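Local atomic coordinates of HIAXHD3 (Humicola insolens, PDB entry 3ZXK), a protein that probably hydrolyses arabinofuranose side chains of arabinoxylan as a family 43 arabinofuranosidase, and has served as a scaffold for engineering endo-xylanase activity. Residues 17-22 with 32-37; 81-86 with 97-102; 106-111 with 134-139. All coordinates share one frame; numbering follows the deposited sequence. Where two conformers were deposited one is given.

Contact 1: 17-22 with 32-37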
ATOM      1  N   HIS A  17       1.930   2.412  -3.264  1.00  5.12           N
ATOM      2  CA  HIS A  17       2.840   1.607  -2.382  1.00  4.57           C
ATOM      3  C   HIS A  17       3.803   2.564  -1.713  1.00  4.99           C
ATOM      4  O   HIS A  17       4.997   2.605  -2.027  1.00  5.80           O
ATOM      5  CB  HIS A  17       3.515   0.443  -3.149  1.00  4.90           C
ATOM      6  CG  HIS A  17       2.650  -0.800  -3.252  1.00  5.60           C
ATOM      7  ND1 HIS A  17       2.386  -1.600  -2.186  1.00  6.38           N
ATOM      8  CD2 HIS A  17       1.954  -1.339  -4.320  1.00  6.21           C
ATOM      9  CE1 HIS A  17       1.577  -2.611  -2.572  1.00  6.30           C
ATOM     10  NE2 HIS A  17       1.318  -2.453  -3.877  1.00  7.28           N
ATOM     11  N   PRO A  18       3.291   3.380  -0.784  1.00  5.27           N
ATOM     12  CA  PRO A  18       4.085   4.469  -0.209  1.00  5.47           C
ATOM     13  C   PRO A  18       5.112   4.047   0.820  1.00  5.64           C
ATOM     14  O   PRO A  18       5.079   2.904   1.311  1.00  5.49           O
ATOM     15  CB  PRO A  18       3.035   5.306   0.529  1.00  5.94           C
ATOM     16  CG  PRO A  18       2.019   4.299   0.947  1.00  5.86           C
ATOM     17  CD  PRO A  18       1.918   3.385  -0.250  1.00  5.83           C
ATOM     18  N   ALA A  19       6.014   4.980   1.150  1.00  5.98           N
ATOM     19  CA  ALA A  19       7.020   4.792   2.211  1.00  6.57           C
ATOM     20  C   ALA A  19       7.894   3.559   2.016  1.00  6.37           C
ATOM     21  O   ALA A  19       8.235   2.852   2.964  1.00  7.75           O
ATOM     22  CB  ALA A  19       6.380   4.800   3.597  1.00  7.11           C
ATOM     23  N   LEU A  20       8.297   3.334   0.776  1.00  5.40           N
ATOM     24  CA  LEU A  20       8.956   2.096   0.403  1.00  5.13           C
ATOM     25  C   LEU A  20      10.311   1.915   1.075  1.00  5.84           C
ATOM     26  O   LEU A  20      11.028   2.894   1.319  1.00  6.73           O
ATOM     27  CB  LEU A  20       9.047   1.992  -1.127  1.00  5.76           C
ATOM     28  CG  LEU A  20      10.010   2.948  -1.845  1.00  6.29           C
ATOM     29  CD1 LEU A  20      11.383   2.293  -2.022  1.00  6.05           C
ATOM     30  CD2 LEU A  20       9.435   3.375  -3.191  1.00  7.87           C
ATOM     31  N   GLU A  21      10.608   0.654   1.381  1.00  6.18           N
ATOM     32  CA  GLU A  21      11.958   0.177   1.728  1.00  6.28           C
ATOM     33  C   GLU A  21      12.304  -0.840   0.652  1.00  5.67           C
ATOM     34  O   GLU A  21      11.475  -1.681   0.363  1.00  6.02           O
ATOM     35  CB  GLU A  21      11.937  -0.536   3.104  1.00  7.43           C
ATOM     36  CG  GLU A  21      13.229  -1.300   3.473  1.00  8.86           C
ATOM     37  CD  GLU A  21      14.220  -0.477   4.279  1.00 11.17           C
ATOM     38  OE1 GLU A  21      13.850   0.081   5.338  1.00 15.83           O
ATOM     39  OE2 GLU A  21      15.386  -0.395   3.852  1.00 14.42           O
ATOM     40  N   VAL A  22      13.499  -0.768   0.057  1.00  4.75           N
ATOM     41  CA  VAL A  22      13.928  -1.769  -0.937  0.69  4.72           C
ATOM     42  C   VAL A  22      15.270  -2.371  -0.547  1.00  4.78           C
ATOM     43  O   VAL A  22      16.145  -1.674  -0.028  1.00  5.51           O
ATOM     44  CB  VAL A  22      14.083  -1.199  -2.378  0.69  5.20           C
ATOM     45  CG1 VAL A  22      12.759  -1.134  -3.141  0.69  6.10           C
ATOM     46  CG2 VAL A  22      14.849   0.130  -2.398  0.69  4.21           C
ATOM     47  N   SER A  32       8.963  -3.110   0.599  1.00  4.17           N
ATOM     48  CA  SER A  32       7.988  -3.064   1.682  1.00  4.50           C
ATOM     49  C   SER A  32       7.303  -1.699   1.715  1.00  4.76           C
ATOM     50  O   SER A  32       7.982  -0.684   1.610  1.00  5.13           O
ATOM     51  CB  SER A  32       8.707  -3.356   3.000  1.00  5.55           C
ATOM     52  OG  SER A  32       7.853  -3.209   4.122  1.00  8.19           O
ATOM     53  N   SER A  33       5.980  -1.668   1.884  1.00  5.37           N
ATOM     54  CA  SER A  33       5.202  -0.417   1.851  1.00  5.13           C
ATOM     55  C   SER A  33       4.263  -0.238   3.050  1.00  5.54           C
ATOM     56  O   SER A  33       4.083  -1.174   3.863  1.00  5.75           O
ATOM     57  CB  SER A  33       4.449  -0.230   0.519  1.00  5.43           C
ATOM     58  OG  SER A  33       3.414  -1.188   0.381  1.00  6.98           O
ATOM     59  N   SER A  34       3.666   0.962   3.148  1.00  5.60           N
ATOM     60  CA  SER A  34       2.800   1.307   4.277  0.64  5.76           C
ATOM     61  C   SER A  34       1.329   1.303   3.924  1.00  5.64           C
ATOM     62  O   SER A  34       0.923   1.664   2.800  1.00  6.53           O
ATOM     63  CB  SER A  34       3.171   2.691   4.770  0.64  6.69           C
ATOM     64  OG  SER A  34       4.533   2.706   5.101  0.64  9.89           O
ATOM     65  N   THR A  35       0.520   0.881   4.897  1.00  5.12           N
ATOM     66  CA  THR A  35      -0.892   0.609   4.638  1.00  4.39           C
ATOM     67  C   THR A  35      -1.878   1.192   5.647  1.00  4.21           C
ATOM     68  O   THR A  35      -3.047   0.905   5.557  1.00  3.95           O
ATOM     69  CB  THR A  35      -1.140  -0.908   4.594  1.00  4.53           C
ATOM     70  OG1 THR A  35      -0.299  -1.540   5.571  1.00  4.97           O
ATOM     71  CG2 THR A  35      -0.792  -1.486   3.188  1.00  5.82           C
ATOM     72  N   PHE A  36      -1.417   1.986   6.612  1.00  4.24           N
ATOM     73  CA  PHE A  36      -2.372   2.677   7.509  1.00  3.81           C
ATOM     74  C   PHE A  36      -3.271   1.655   8.230  1.00  4.08           C
ATOM     75  O   PHE A  36      -2.734   0.743   8.874  1.00  4.25           O
ATOM     76  CB  PHE A  36      -3.081   3.840   6.757  1.00  4.32           C
ATOM     77  CG  PHE A  36      -2.079   4.839   6.229  1.00  5.41           C
ATOM     78  CD1 PHE A  36      -1.414   4.635   5.007  1.00  5.31           C
ATOM     79  CD2 PHE A  36      -1.696   5.926   7.032  1.00  5.70           C
ATOM     80  CE1 PHE A  36      -0.428   5.527   4.580  1.00  6.05           C
ATOM     81  CE2 PHE A  36      -0.712   6.815   6.610  1.00  5.96           C
ATOM     82  CZ  PHE A  36      -0.093   6.616   5.380  1.00  6.04           C
ATOM     83  N   ALA A  37      -4.585   1.784   8.119  1.00  4.07           N
ATOM     84  CA  ALA A  37      -5.505   0.867   8.798  1.00  4.13           C
ATOM     85  C   ALA A  37      -6.009  -0.263   7.895  1.00  3.96           C
ATOM     86  O   ALA A  37      -6.917  -1.001   8.269  1.00  4.38           O
ATOM     87  CB  ALA A  37      -6.676   1.635   9.426  1.00  5.21           C
TER
HETATM   88  O   HOH W   1       6.976   1.572   5.179  1.00  9.64           O
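The hairpin that opens the first four-stranded sheet of the catalytic domain ends at the antiparallel pair Glu21 and Ser32. This is a hydrogen-bonded pair. Glu21 N donates to Ser32 O at 3.0 Å, and Ser32 N donates to Glu21 O at 2.9 Å. Ser32 O also receives the CA-H of Leu20, with CA 3.2 Å away. The carboxylate of Glu21 turns elsewhere, to Thr87 and Arg89.

Beyond the strands the two segments stay together through serines. Ser33 OG sits between its backbone N and carbonyl carbon (chi1 68°). There it meets His17 ND1 at 2.8 Å. The bond is almost straight (178°), and the hydroxyl lies at the edge of the imidazole, near its plane. Either atom could be the donor. The bond holds the imidazole by its ND1 edge. Next, Ser34 N donates to Pro18 O at 3.0 Å, tilted 31° from the carbonyl plane. The Pro18 ring lies against the same residue, with CG near Ser34 O.

Ser34 is modelled in two conformers. In the conformer given, OG lies close to Ala19 CB and takes part in a water bridge. The water donates to Ser34 OG at 2.7 Å and to Ala19 O at 2.9 Å. In this conformer OG is also hydrogen-bonded to Trp84 O, which would tie the hairpin to the loop before the second sheet. Each residue that touches across this contact is buried.

The side chain of Pro18 lies about 7 Å from a bound arabinofuranose. Such a loop, leading into the first strand of a blade and lying close to the bound sugars, is consistent with the central pocket of the five-bladed beta-propeller of family 43.

Contact 2: 81-86 with 97-102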
ATOM      1  N   LYS A  81      -4.392   6.069  10.841  1.00  4.36           N
ATOM      2  CA  LYS A  81      -3.410   5.702  11.852  1.00  4.67           C
ATOM      3  C   LYS A  81      -2.658   4.476  11.348  1.00  4.82           C
ATOM      4  O   LYS A  81      -2.234   4.458  10.198  1.00  4.55           O
ATOM      5  CB  LYS A  81      -4.063   5.541  13.232  1.00  5.51           C
ATOM      6  CG  LYS A  81      -4.695   6.854  13.738  1.00  7.80           C
ATOM      7  CD  LYS A  81      -5.286   6.668  15.117  1.00 10.46           C
ATOM      8  CE  LYS A  81      -5.845   7.963  15.664  1.00 14.48           C
ATOM      9  NZ  LYS A  81      -6.671   7.722  16.884  1.00 19.55           N
ATOM     10  N   GLY A  82      -2.463   3.475  12.195  1.00  5.41           N
ATOM     11  CA  GLY A  82      -1.833   2.238  11.760  1.00  4.98           C
ATOM     12  C   GLY A  82      -0.432   2.416  11.198  1.00  4.65           C
ATOM     13  O   GLY A  82       0.368   3.158  11.751  1.00  4.90           O
ATOM     14  N   ILE A  83      -0.147   1.697  10.120  1.00  4.07           N
ATOM     15  CA  ILE A  83       1.208   1.581   9.621  1.00  4.15           C
ATOM     16  C   ILE A  83       1.589   2.766   8.746  1.00  4.33           C
ATOM     17  O   ILE A  83       1.065   2.950   7.645  1.00  4.36           O
ATOM     18  CB  ILE A  83       1.403   0.262   8.847  1.00  3.99           C
ATOM     19  CG1 ILE A  83       1.177  -0.917   9.804  1.00  4.51           C
ATOM     20  CG2 ILE A  83       2.776   0.218   8.159  1.00  4.63           C
ATOM     21  CD1 ILE A  83       1.163  -2.289   9.113  1.00  4.39           C
ATOM     22  N   TRP A  84       2.466   3.594   9.308  1.00  4.72           N
ATOM     23  CA  TRP A  84       3.110   4.689   8.586  1.00  5.40           C
ATOM     24  C   TRP A  84       4.453   4.181   8.067  1.00  5.28           C
ATOM     25  O   TRP A  84       4.633   2.961   7.875  1.00  5.40           O
ATOM     26  CB  TRP A  84       3.222   5.903   9.489  1.00  6.38           C
ATOM     27  CG  TRP A  84       1.920   6.640   9.672  1.00  7.84           C
ATOM     28  CD1 TRP A  84       0.641   6.106   9.814  1.00  7.97           C
ATOM     29  CD2 TRP A  84       1.749   8.087   9.773  1.00 11.61           C
ATOM     30  NE1 TRP A  84      -0.291   7.097  10.017  1.00  9.12           N
ATOM     31  CE2 TRP A  84       0.306   8.321   9.971  1.00 12.31           C
ATOM     32  CE3 TRP A  84       2.610   9.174   9.676  1.00 14.03           C
ATOM     33  CZ2 TRP A  84      -0.220   9.598  10.088  1.00 15.23           C
ATOM     34  CZ3 TRP A  84       2.076  10.461   9.795  1.00 15.87           C
ATOM     35  CH2 TRP A  84       0.692  10.671  10.000  1.00 17.13           C
ATOM     36  N   ALA A  85       5.406   5.066   7.787  1.00  5.98           N
ATOM     37  CA  ALA A  85       6.684   4.585   7.257  1.00  5.61           C
ATOM     38  C   ALA A  85       7.347   3.631   8.238  1.00  5.82           C
ATOM     39  O   ALA A  85       7.535   3.982   9.425  1.00  7.16           O
ATOM     40  CB  ALA A  85       7.613   5.743   6.924  1.00  6.55           C
ATOM     41  N   SER A  86       7.665   2.444   7.733  1.00  5.40           N
ATOM     42  CA  SER A  86       8.224   1.355   8.541  1.00  4.41           C
ATOM     43  C   SER A  86       9.438   0.743   7.856  1.00  4.15           C
ATOM     44  O   SER A  86      10.039   1.379   6.984  1.00  4.42           O
ATOM     45  CB  SER A  86       7.107   0.352   8.825  1.00  4.86           C
ATOM     46  OG  SER A  86       5.999   1.039   9.398  1.00  5.84           O
ATOM     47  N   PHE A  97      13.195 -12.705   8.119  1.00  4.12           N
ATOM     48  CA  PHE A  97      12.834 -11.310   7.801  1.00  3.73           C
ATOM     49  C   PHE A  97      12.325 -10.576   9.043  1.00  3.62           C
ATOM     50  O   PHE A  97      11.539 -11.141   9.823  1.00  3.79           O
ATOM     51  CB  PHE A  97      11.735 -11.276   6.741  1.00  3.63           C
ATOM     52  CG  PHE A  97      12.183 -11.681   5.351  1.00  3.84           C
ATOM     53  CD1 PHE A  97      12.171 -13.029   4.972  1.00  4.31           C
ATOM     54  CD2 PHE A  97      12.540 -10.721   4.397  1.00  4.01           C
ATOM     55  CE1 PHE A  97      12.556 -13.406   3.682  1.00  5.60           C
ATOM     56  CE2 PHE A  97      12.935 -11.103   3.104  1.00  5.25           C
ATOM     57  CZ  PHE A  97      12.935 -12.440   2.751  1.00  6.01           C
ATOM     58  N   TYR A  98      12.795  -9.344   9.231  1.00  3.31           N
ATOM     59  CA  TYR A  98      12.382  -8.507  10.350  1.00  3.26           C
ATOM     60  C   TYR A  98      11.672  -7.246   9.847  1.00  3.10           C
ATOM     61  O   TYR A  98      12.282  -6.404   9.160  1.00  3.35           O
ATOM     62  CB  TYR A  98      13.565  -8.044  11.199  1.00  3.42           C
ATOM     63  CG  TYR A  98      14.288  -9.115  11.989  1.00  3.88           C
ATOM     64  CD1 TYR A  98      15.001 -10.141  11.346  1.00  4.26           C
ATOM     65  CD2 TYR A  98      14.289  -9.095  13.382  1.00  3.85           C
ATOM     66  CE1 TYR A  98      15.670 -11.126  12.068  1.00  4.76           C
ATOM     67  CE2 TYR A  98      14.979 -10.072  14.110  1.00  4.53           C
ATOM     68  CZ  TYR A  98      15.651 -11.102  13.450  1.00  4.63           C
ATOM     69  OH  TYR A  98      16.347 -12.039  14.175  1.00  5.12           O
ATOM     70  N   TRP A  99      10.443  -7.053  10.298  1.00  3.29           N
ATOM     71  CA  TRP A  99       9.656  -5.857   9.990  1.00  2.91           C
ATOM     72  C   TRP A  99       9.459  -5.083  11.276  1.00  2.87           C
ATOM     73  O   TRP A  99       8.955  -5.637  12.252  1.00  3.23           O
ATOM     74  CB  TRP A  99       8.279  -6.255   9.392  1.00  3.31           C
ATOM     75  CG  TRP A  99       7.416  -5.038   9.115  1.00  3.66           C
ATOM     76  CD1 TRP A  99       7.422  -4.270   7.967  1.00  4.21           C
ATOM     77  CD2 TRP A  99       6.492  -4.375  10.025  1.00  3.85           C
ATOM     78  NE1 TRP A  99       6.568  -3.198   8.087  1.00  4.29           N
ATOM     79  CE2 TRP A  99       5.972  -3.210   9.309  1.00  3.65           C
ATOM     80  CE3 TRP A  99       6.042  -4.627  11.311  1.00  4.13           C
ATOM     81  CZ2 TRP A  99       5.030  -2.358   9.871  1.00  4.32           C
ATOM     82  CZ3 TRP A  99       5.107  -3.746  11.876  1.00  4.67           C
ATOM     83  CH2 TRP A  99       4.609  -2.640  11.168  1.00  4.81           C
ATOM     84  N   TYR A 100       9.848  -3.813  11.294  1.00  2.99           N
ATOM     85  CA  TYR A 100       9.542  -2.995  12.469  1.00  3.24           C
ATOM     86  C   TYR A 100       8.681  -1.829  12.001  1.00  3.44           C
ATOM     87  O   TYR A 100       8.979  -1.224  10.954  1.00  3.61           O
ATOM     88  CB  TYR A 100      10.801  -2.393  13.092  1.00  3.41           C
ATOM     89  CG  TYR A 100      11.789  -3.353  13.702  1.00  3.55           C
ATOM     90  CD1 TYR A 100      12.731  -4.028  12.911  1.00  3.67           C
ATOM     91  CD2 TYR A 100      11.802  -3.573  15.096  1.00  3.81           C
ATOM     92  CE1 TYR A 100      13.653  -4.907  13.492  1.00  4.33           C
ATOM     93  CE2 TYR A 100      12.721  -4.450  15.679  1.00  4.05           C
ATOM     94  CZ  TYR A 100      13.639  -5.104  14.868  1.00  3.86           C
ATOM     95  OH  TYR A 100      14.554  -5.979  15.419  1.00  5.05           O
ATOM     96  N   GLY A 101       7.713  -1.458  12.831  1.00  3.47           N
ATOM     97  CA  GLY A 101       6.936  -0.240  12.554  1.00  3.99           C
ATOM     98  C   GLY A 101       6.398   0.352  13.843  1.00  4.43           C
ATOM     99  O   GLY A 101       5.872  -0.389  14.681  1.00  4.48           O
ATOM    100  N   CYS A 102       6.491   1.678  13.991  1.00  5.46           N
ATOM    101  CA  CYS A 102       5.901   2.364  15.139  1.00  6.15           C
ATOM    102  C   CYS A 102       4.456   2.713  14.849  1.00  5.70           C
ATOM    103  O   CYS A 102       4.159   3.347  13.837  1.00  6.67           O
ATOM    104  CB  CYS A 102       6.673   3.649  15.483  1.00  8.72           C
ATOM    105  SG  CYS A 102       5.884   4.489  16.892  1.00 14.15           S
TER
HETATM  106  O   HOH W   2       4.294   2.421  11.279  1.00 11.83           O
HETATM  107  O   HOH W   3       8.003   3.152  12.075  1.00  6.56           O
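Ser86 fills the join between the loop 81-86 and the strand 97-102. Its CB lies 3.2 Å from Tyr100 O and 3.6 Å from Trp99 CZ2, at the benzene part of the indole. From CB the hydroxyl turns to the side of its own backbone N (chi1 -53°). That places OG 3.5 Å from Gly101 CA, where the strand has no side chain. OG donates to Trp84 O at 2.8 Å. The hydroxyl stands above that carbonyl plane, 47° out of it.

The two segments share no direct hydrogen bond, but two waters join them. One donates to Ser86 OG at 2.9 Å and to Cys102 O, and accepts from Trp84 N. The other accepts from Cys102 N at 2.9 Å and donates to Ala85 O. Ordered water thus satisfies both backbone polar atoms of Cys102 named here.

The apolar half of the contact is Ile83 against Trp99. The indole CG is anti to the backbone N (chi1 178°). CZ2 and CH2 are the ring atoms that reach Ile83. Ile83 CG2 comes to the edge of this ring, 3.8 Å from CZ2. Ile83 CD1 is 3.9 Å from CZ2, well out of the ring plane, on the side opposite Gly101 N. Gly101 N lies over one face, offset toward the rim. Both Ile83 and Trp99 also rest on Ala42 of strand 41-47, so the first sheet helps to enclose them.

Cys102 is joined to Cys140 by a disulfide. Trp84 turns away from the strand, and two bound xylopyranose units touch it. A tryptophan on a loop leading into a propeller blade, in contact with bound sugar, is consistent with a glycan-binding pocket, here that of a family 43 hydrolase.

Contact 3: 106-111 with 134-139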
ATOM      1  N   ARG A 106       4.261   3.004  20.056  1.00  9.75           N
ATOM      2  CA  ARG A 106       5.068   1.794  20.366  1.00  9.94           C
ATOM      3  C   ARG A 106       5.548   1.169  19.065  1.00  7.94           C
ATOM      4  O   ARG A 106       4.877   1.284  18.054  1.00  7.73           O
ATOM      5  CB  ARG A 106       4.271   0.728  21.113  1.00 10.77           C
ATOM      6  CG  ARG A 106       3.645   1.193  22.407  1.00 14.48           C
ATOM      7  CD  ARG A 106       2.876   0.054  23.059  1.00 18.66           C
ATOM      8  NE  ARG A 106       3.668  -0.625  24.083  1.00 24.16           N
ATOM      9  CZ  ARG A 106       3.199  -1.610  24.852  1.00 27.76           C
ATOM     10  NH1 ARG A 106       1.951  -2.035  24.694  1.00 31.91           N
ATOM     11  NH2 ARG A 106       3.971  -2.177  25.774  1.00 33.28           N
ATOM     12  N   THR A 107       6.669   0.459  19.111  1.00  7.28           N
ATOM     13  CA  THR A 107       7.242  -0.136  17.926  1.00  6.43           C
ATOM     14  C   THR A 107       7.038  -1.647  17.963  1.00  6.29           C
ATOM     15  O   THR A 107       7.353  -2.297  18.964  1.00  7.48           O
ATOM     16  CB  THR A 107       8.735   0.223  17.826  1.00  6.73           C
ATOM     17  OG1 THR A 107       8.853   1.643  17.768  1.00  8.61           O
ATOM     18  CG2 THR A 107       9.347  -0.368  16.545  1.00  6.57           C
ATOM     19  N   TYR A 108       6.509  -2.192  16.870  1.00  4.68           N
ATOM     20  CA  TYR A 108       6.124  -3.606  16.794  1.00  4.35           C
ATOM     21  C   TYR A 108       7.066  -4.315  15.845  1.00  4.09           C
ATOM     22  O   TYR A 108       7.389  -3.755  14.782  1.00  4.81           O
ATOM     23  CB  TYR A 108       4.689  -3.731  16.261  1.00  5.07           C
ATOM     24  CG  TYR A 108       3.685  -3.151  17.215  1.00  6.05           C
ATOM     25  CD1 TYR A 108       3.385  -1.776  17.220  1.00  6.48           C
ATOM     26  CD2 TYR A 108       3.032  -3.973  18.131  1.00  7.02           C
ATOM     27  CE1 TYR A 108       2.477  -1.240  18.124  1.00  8.12           C
ATOM     28  CE2 TYR A 108       2.096  -3.450  19.026  1.00  8.50           C
ATOM     29  CZ  TYR A 108       1.832  -2.089  19.021  1.00  8.77           C
ATOM     30  OH  TYR A 108       0.924  -1.577  19.922  1.00 10.88           O
ATOM     31  N   LEU A 109       7.545  -5.499  16.247  1.00  3.83           N
ATOM     32  CA  LEU A 109       8.369  -6.339  15.400  1.00  3.61           C
ATOM     33  C   LEU A 109       7.587  -7.565  14.981  1.00  3.78           C
ATOM     34  O   LEU A 109       7.077  -8.294  15.827  1.00  4.11           O
ATOM     35  CB  LEU A 109       9.622  -6.805  16.150  1.00  3.93           C
ATOM     36  CG  LEU A 109      10.415  -7.899  15.461  1.00  4.21           C
ATOM     37  CD1 LEU A 109      10.916  -7.445  14.088  1.00  4.08           C
ATOM     38  CD2 LEU A 109      11.565  -8.312  16.376  1.00  5.27           C
ATOM     39  N   TRP A 110       7.490  -7.765  13.668  1.00  3.46           N
ATOM     40  CA  TRP A 110       6.926  -8.979  13.100  1.00  3.50           C
ATOM     41  C   TRP A 110       7.994  -9.665  12.295  1.00  3.35           C
ATOM     42  O   TRP A 110       8.764  -8.988  11.582  1.00  3.43           O
ATOM     43  CB  TRP A 110       5.759  -8.638  12.186  1.00  3.93           C
ATOM     44  CG  TRP A 110       4.465  -8.339  12.896  1.00  4.14           C
ATOM     45  CD1 TRP A 110       4.104  -7.173  13.594  1.00  5.36           C
ATOM     46  CD2 TRP A 110       3.316  -9.237  12.989  1.00  4.78           C
ATOM     47  NE1 TRP A 110       2.830  -7.285  14.084  1.00  5.23           N
ATOM     48  CE2 TRP A 110       2.297  -8.528  13.750  1.00  5.28           C
ATOM     49  CE3 TRP A 110       3.046 -10.525  12.530  1.00  5.61           C
ATOM     50  CZ2 TRP A 110       1.053  -9.102  14.027  1.00  5.81           C
ATOM     51  CZ3 TRP A 110       1.800 -11.101  12.814  1.00  6.21           C
ATOM     52  CH2 TRP A 110       0.819 -10.398  13.534  1.00  6.58           C
ATOM     53  N   THR A 111       8.123 -10.990  12.444  1.00  3.41           N
ATOM     54  CA  THR A 111       9.168 -11.705  11.698  1.00  3.56           C
ATOM     55  C   THR A 111       8.605 -12.910  10.967  1.00  3.59           C
ATOM     56  O   THR A 111       7.574 -13.443  11.339  1.00  3.86           O
ATOM     57  CB  THR A 111      10.337 -12.188  12.588  1.00  3.94           C
ATOM     58  OG1 THR A 111       9.837 -13.122  13.537  1.00  4.99           O
ATOM     59  CG2 THR A 111      11.013 -11.009  13.331  1.00  4.17           C
ATOM     60  N   THR A 134       6.682 -10.682  17.222  1.00  6.53           N
ATOM     61  CA  THR A 134       7.870 -11.192  17.889  1.00  7.00           C
ATOM     62  C   THR A 134       8.272 -10.309  19.085  1.00  7.63           C
ATOM     63  O   THR A 134       8.782 -10.801  20.099  1.00  9.67           O
ATOM     64  CB  THR A 134       9.020 -11.361  16.848  1.00  7.70           C
ATOM     65  OG1 THR A 134       8.620 -12.301  15.834  1.00  8.23           O
ATOM     66  CG2 THR A 134      10.336 -11.800  17.492  1.00  8.58           C
ATOM     67  N   ALA A 135       8.044  -9.010  18.979  1.00  6.50           N
ATOM     68  CA  ALA A 135       8.364  -8.124  20.101  1.00  6.94           C
ATOM     69  C   ALA A 135       7.632  -6.811  19.984  1.00  6.97           C
ATOM     70  O   ALA A 135       7.088  -6.477  18.911  1.00  7.51           O
ATOM     71  CB  ALA A 135       9.879  -7.902  20.215  1.00  7.91           C
ATOM     72  N   THR A 136       7.581  -6.092  21.104  1.00  7.84           N
ATOM     73  CA  THR A 136       7.105  -4.728  21.116  1.00  8.79           C
ATOM     74  C   THR A 136       8.182  -3.965  21.902  1.00  8.81           C
ATOM     75  O   THR A 136       8.625  -4.415  22.965  1.00  9.77           O
ATOM     76  CB  THR A 136       5.709  -4.587  21.798  1.00 10.74           C
ATOM     77  OG1 THR A 136       4.746  -5.413  21.128  1.00 12.03           O
ATOM     78  CG2 THR A 136       5.224  -3.130  21.784  1.00 11.93           C
ATOM     79  N   ILE A 137       8.618  -2.836  21.356  1.00  9.08           N
ATOM     80  CA  ILE A 137       9.591  -1.957  21.992  1.00  9.29           C
ATOM     81  C   ILE A 137       8.856  -0.676  22.430  1.00 10.09           C
ATOM     82  O   ILE A 137       8.125  -0.086  21.637  1.00 10.34           O
ATOM     83  CB  ILE A 137      10.741  -1.651  20.997  1.00  9.59           C
ATOM     84  CG1 ILE A 137      11.651  -2.884  20.819  1.00  9.96           C
ATOM     85  CG2 ILE A 137      11.566  -0.462  21.463  1.00 10.60           C
ATOM     86  CD1 ILE A 137      12.591  -2.809  19.622  1.00 11.20           C
ATOM     87  N   ASP A 138       9.069  -0.232  23.674  1.00 12.20           N
ATOM     88  CA  ASP A 138       8.355   0.922  24.247  1.00 14.58           C
ATOM     89  C   ASP A 138       9.095   2.239  23.962  1.00 16.07           C
ATOM     90  O   ASP A 138       9.358   3.049  24.870  1.00 19.06           O
ATOM     91  CB  ASP A 138       8.182   0.759  25.776  1.00 17.36           C
ATOM     92  CG  ASP A 138       7.133  -0.293  26.163  1.00 21.82           C
ATOM     93  OD1 ASP A 138       6.229  -0.597  25.350  1.00 26.21           O
ATOM     94  OD2 ASP A 138       7.206  -0.802  27.317  1.00 28.17           O
ATOM     95  N   ASN A 139       9.492   2.418  22.711  1.00 13.88           N
ATOM     96  CA  ASN A 139       9.975   3.695  22.213  1.00 14.52           C
ATOM     97  C   ASN A 139       9.343   3.806  20.842  1.00 14.06           C
ATOM     98  O   ASN A 139       9.089   2.782  20.208  1.00 16.17           O
ATOM     99  CB  ASN A 139      11.498   3.690  22.105  1.00 14.93           C
ATOM    100  CG  ASN A 139      12.082   5.086  21.905  1.00 16.00           C
ATOM    101  OD1 ASN A 139      11.372   6.106  21.942  1.00 18.82           O
ATOM    102  ND2 ASN A 139      13.390   5.140  21.708  1.00 18.19           N
TER
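Asp138 OD1 is gripped by two nitrogens of Arg106. NE donates to it at 2.9 Å and NH2 at 2.8 Å, so the arginine binds side-on and uses one carboxylate oxygen. NH2 meets the syn lone pair, while NE comes nearly along the C-O axis. OD1 lies in the guanidinium plane, and the two flat groups are 24° apart. The arginine chain bends at chi3 (97°), which puts NE beside the aspartate. Thr136 CG2 lies over one face of the guanidinium, offset toward its rim, 3.7 Å from NE. This pair is exposed, and Arg106 also touches a crystal neighbour.

Behind it the strands run antiparallel, their axes 168° apart. Thr107 with Ile137 is a hydrogen-bonded pair, and both of its bonds are close to straight. Thr107 OG1 extends the pairing past the strand end by donating to Asn139 O at 2.7 Å. Tyr108 faces Thr136 in a non-hydrogen-bonded pair. Thr136 OG1 lies near the ring's CD2, and its polar partner is His133. On the other face of the sheet, Leu109 CD2 packs on Thr134 CG2 at 3.9 Å and, more loosely, on Ala135 CB.

Thr134 and Ala135 both face Leu109 in a classic beta bulge. Leu109 O accepts from Thr134 N at 2.8 Å and only weakly from Ala135 N, at 3.4 Å. At the far end Thr111 OG1 and Thr134 OG1 are hydrogen-bonded at 2.7 Å, their side chains crossing at about a right angle. Thr111 OG1 is also bonded to Arg96, and Thr134 OG1 to Gln132.

The chemistry implies an outer blade edge held mainly by backbone bonds. Threonine hydroxyls extend the grip at both ends, and the exposed salt bridge is probably screened by solvent.

Contacts 1 and 2 are buried, whereas contact 3 is partly exposed and lies farther from the centre of the chain. Contact 1 belongs to the first sheet. Contacts 2 and 3 share the second, where strands 96-103 and 106-113 are neighbours: Trp99 N bonds to Trp110 O, and Tyr108 N to Gly101 O. Contacts 1 and 2 touch through Phe36 N and Ile83 O, while contacts 1 and 3 stay about 9 Å apart at their nearest atoms. The chemistry changes outward. Nearer the sugars, loops and strand ends meet through short polar side chains, waters and, in contact 2, Ile83 on Trp99. At the outer edge, regular strand pairing takes over, with a charged pair at one end.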